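PDB 3ESM: YncI copper-binding domain-containing protein from Nocardia farcinica, which is of unconfirmed function but probably binds copper through this immunoglobulin-like domain of a longer, probably membrane-anchored protein. Local coordinates for residues P50-W54 with F85-V89. The protein carries 2 engineered substitutions. Coordinates in Å, arbitrary orientation, origin at the centre of the assembly. Residue numbers count along the deposited sequence, not the author numbering.
Sequences PMPGW and FQRFV. Engineered in segment 50-54: Met51 (natural residue Leu).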
ATOM      1  N   PRO A  50       1.102  11.806  16.172  1.00 41.31           N
ATOM      2  CA  PRO A  50       2.057  12.423  15.269  1.00 39.70           C
ATOM      3  C   PRO A  50       3.283  11.538  15.209  1.00 37.02           C
ATOM      4  O   PRO A  50       3.746  11.041  16.234  1.00 38.11           O
ATOM      5  CB  PRO A  50       2.364  13.757  15.954  1.00 40.41           C
ATOM      6  CG  PRO A  50       1.152  14.011  16.813  1.00 41.93           C
ATOM      7  CD  PRO A  50       0.794  12.663  17.328  1.00 41.55           C
ATOM      8  N   MET A  51       3.755  11.301  13.996  1.00 34.02           N
ATOM      9  CA  MET A  51       4.876  10.414  13.734  0.50 31.97           C
ATOM     10  C   MET A  51       5.777  11.177  12.756  1.00 31.11           C
ATOM     11  O   MET A  51       5.485  11.169  11.555  1.00 30.20           O
ATOM     12  CB  MET A  51       4.281   9.152  13.064  0.50 31.41           C
ATOM     13  CG  MET A  51       5.185   7.962  12.856  0.50 30.52           C
ATOM     14  SD  MET A  51       4.246   6.459  12.344  0.50 26.47           S
ATOM     15  CE  MET A  51       5.611   5.364  12.060  0.50 31.50           C
ATOM     16  N   PRO A  52       6.844  11.848  13.239  1.00 29.27           N
ATOM     17  CA  PRO A  52       7.661  12.618  12.315  1.00 27.71           C
ATOM     18  C   PRO A  52       8.115  11.771  11.133  1.00 26.75           C
ATOM     19  O   PRO A  52       8.563  10.613  11.317  1.00 26.53           O
ATOM     20  CB  PRO A  52       8.856  13.068  13.184  1.00 28.80           C
ATOM     21  CG  PRO A  52       8.244  13.150  14.553  1.00 28.80           C
ATOM     22  CD  PRO A  52       7.374  11.906  14.619  1.00 30.31           C
ATOM     23  N   GLY A  53       7.989  12.345   9.948  1.00 26.78           N
ATOM     24  CA  GLY A  53       8.420  11.664   8.735  1.00 25.74           C
ATOM     25  C   GLY A  53       7.377  10.755   8.129  1.00 25.33           C
ATOM     26  O   GLY A  53       7.641  10.145   7.097  1.00 25.06           O
ATOM     27  N   TRP A  54       6.207  10.648   8.756  1.00 24.73           N
ATOM     28  CA  TRP A  54       5.117   9.794   8.204  1.00 23.94           C
ATOM     29  C   TRP A  54       3.828  10.592   8.146  1.00 25.49           C
ATOM     30  O   TRP A  54       3.601  11.492   8.995  1.00 26.23           O
ATOM     31  CB  TRP A  54       4.868   8.592   9.122  1.00 24.49           C
ATOM     32  CG  TRP A  54       6.048   7.676   9.226  1.00 23.46           C
ATOM     33  CD1 TRP A  54       7.214   7.886   9.947  1.00 29.11           C
ATOM     34  CD2 TRP A  54       6.203   6.418   8.572  1.00 24.77           C
ATOM     35  NE1 TRP A  54       8.069   6.800   9.783  1.00 26.63           N
ATOM     36  CE2 TRP A  54       7.469   5.882   8.966  1.00 24.14           C
ATOM     37  CE3 TRP A  54       5.380   5.661   7.754  1.00 23.97           C
ATOM     38  CZ2 TRP A  54       7.959   4.655   8.474  1.00 25.53           C
ATOM     39  CZ3 TRP A  54       5.869   4.393   7.283  1.00 23.10           C
ATOM     40  CH2 TRP A  54       7.139   3.918   7.660  1.00 23.17           C
ATOM     41  N   PHE A  85      12.313  -2.652  13.554  1.00 36.41           N
ATOM     42  CA  PHE A  85      10.879  -2.694  13.807  1.00 35.64           C
ATOM     43  C   PHE A  85      10.401  -1.260  13.888  1.00 35.23           C
ATOM     44  O   PHE A  85      11.172  -0.354  14.199  1.00 35.39           O
ATOM     45  CB  PHE A  85      10.615  -3.382  15.158  1.00 37.22           C
ATOM     46  CG  PHE A  85      10.964  -4.853  15.171  1.00 40.38           C
ATOM     47  CD1 PHE A  85       9.967  -5.809  15.145  1.00 42.11           C
ATOM     48  CD2 PHE A  85      12.287  -5.268  15.206  1.00 42.16           C
ATOM     49  CE1 PHE A  85      10.285  -7.157  15.146  1.00 44.38           C
ATOM     50  CE2 PHE A  85      12.610  -6.607  15.211  1.00 44.39           C
ATOM     51  CZ  PHE A  85      11.608  -7.556  15.184  1.00 45.12           C
ATOM     52  N   GLN A  86       9.123  -1.028  13.633  1.00 33.36           N
ATOM     53  CA  GLN A  86       8.566   0.304  13.847  1.00 33.00           C
ATOM     54  C   GLN A  86       7.198   0.156  14.483  1.00 31.69           C
ATOM     55  O   GLN A  86       6.453  -0.746  14.095  1.00 30.44           O
ATOM     56  CB  GLN A  86       8.406   1.025  12.502  1.00 34.01           C
ATOM     57  CG  GLN A  86       7.581   2.295  12.594  1.00 35.14           C
ATOM     58  CD  GLN A  86       8.345   3.389  13.264  1.00 38.63           C
ATOM     59  OE1 GLN A  86       9.503   3.658  12.900  1.00 38.51           O
ATOM     60  NE2 GLN A  86       7.732   4.032  14.253  1.00 39.27           N
ATOM     61  N   ARG A  87       6.870   1.039  15.430  1.00 30.52           N
ATOM     62  CA  ARG A  87       5.530   1.083  16.014  1.00 30.50           C
ATOM     63  C   ARG A  87       4.626   2.087  15.295  1.00 30.07           C
ATOM     64  O   ARG A  87       5.052   3.191  14.932  1.00 31.90           O
ATOM     65  CB  ARG A  87       5.590   1.432  17.504  1.00 32.16           C
ATOM     66  CG  ARG A  87       6.274   0.413  18.390  1.00 34.65           C
ATOM     67  CD  ARG A  87       6.368   0.991  19.817  1.00 43.47           C
ATOM     68  NE  ARG A  87       6.831   2.382  19.765  1.00 48.42           N
ATOM     69  CZ  ARG A  87       6.074   3.451  20.033  1.00 52.27           C
ATOM     70  NH1 ARG A  87       4.802   3.306  20.405  1.00 52.94           N
ATOM     71  NH2 ARG A  87       6.592   4.677  19.944  1.00 54.31           N
ATOM     72  N   PHE A  88       3.388   1.681  15.064  1.00 28.30           N
ATOM     73  CA  PHE A  88       2.393   2.535  14.434  1.00 27.21           C
ATOM     74  C   PHE A  88       1.244   2.521  15.432  1.00 28.51           C
ATOM     75  O   PHE A  88       0.721   1.441  15.770  1.00 28.35           O
ATOM     76  CB  PHE A  88       1.948   1.908  13.115  1.00 27.12           C
ATOM     77  CG  PHE A  88       3.023   1.866  12.075  1.00 25.88           C
ATOM     78  CD1 PHE A  88       3.203   2.934  11.206  1.00 28.67           C
ATOM     79  CD2 PHE A  88       3.849   0.751  11.960  1.00 27.44           C
ATOM     80  CE1 PHE A  88       4.199   2.898  10.238  1.00 28.69           C
ATOM     81  CE2 PHE A  88       4.846   0.716  10.992  1.00 30.17           C
ATOM     82  CZ  PHE A  88       5.012   1.789  10.145  1.00 27.98           C
ATOM     83  N   VAL A  89       0.803   3.702  15.850  1.00 27.98           N
ATOM     84  CA  VAL A  89      -0.107   3.777  16.999  1.00 28.70           C
ATOM     85  C   VAL A  89      -1.417   4.471  16.637  1.00 27.85           C
ATOM     86  O   VAL A  89      -1.446   5.548  16.007  1.00 27.46           O
ATOM     87  CB  VAL A  89       0.533   4.558  18.165  1.00 29.30           C
ATOM     88  CG1 VAL A  89      -0.471   4.697  19.290  1.00 30.25           C
ATOM     89  CG2 VAL A  89       1.819   3.885  18.616  1.00 31.79           C
TER
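Met51, an engineered residue (Leu in the natural sequence), reaches from the loop 50-54 to strand 85-93. Its chi1, chi2 and chi3 are all t, so the side chain is fully extended. Its methyl CE packs in van der Waals contact, 3.4 Å from Phe88 CE1, 3.3 Å from Gln86 NE2 and 3.6 Å from Arg87 O. Met51 SD makes an oblique Met-aromatic contact, 4.8 Å from the Phe88 ring centroid. Gln86 curls onto its own backbone: with chi2 p, its NE2 donates a hydrogen bond to Arg87 O at 2.9 Å. Phe88, with chi1 m, turns its ring edge onto the face of Trp54. In this T-shaped pair the six-membered ring of Trp54 and the Phe88 ring lie at 86°, centroids 5.2 Å apart. A type II turn, closed by Trp54 N to Met51 O at 2.9 Å, brings Met51 and Trp54 to the same partner. The loop leads from strand 45-48, in the sheet of 85-93, to Trp54 on strand 54-60 of the sandwich's other sheet, where Trp71 touches Met51, Trp54 and Phe88.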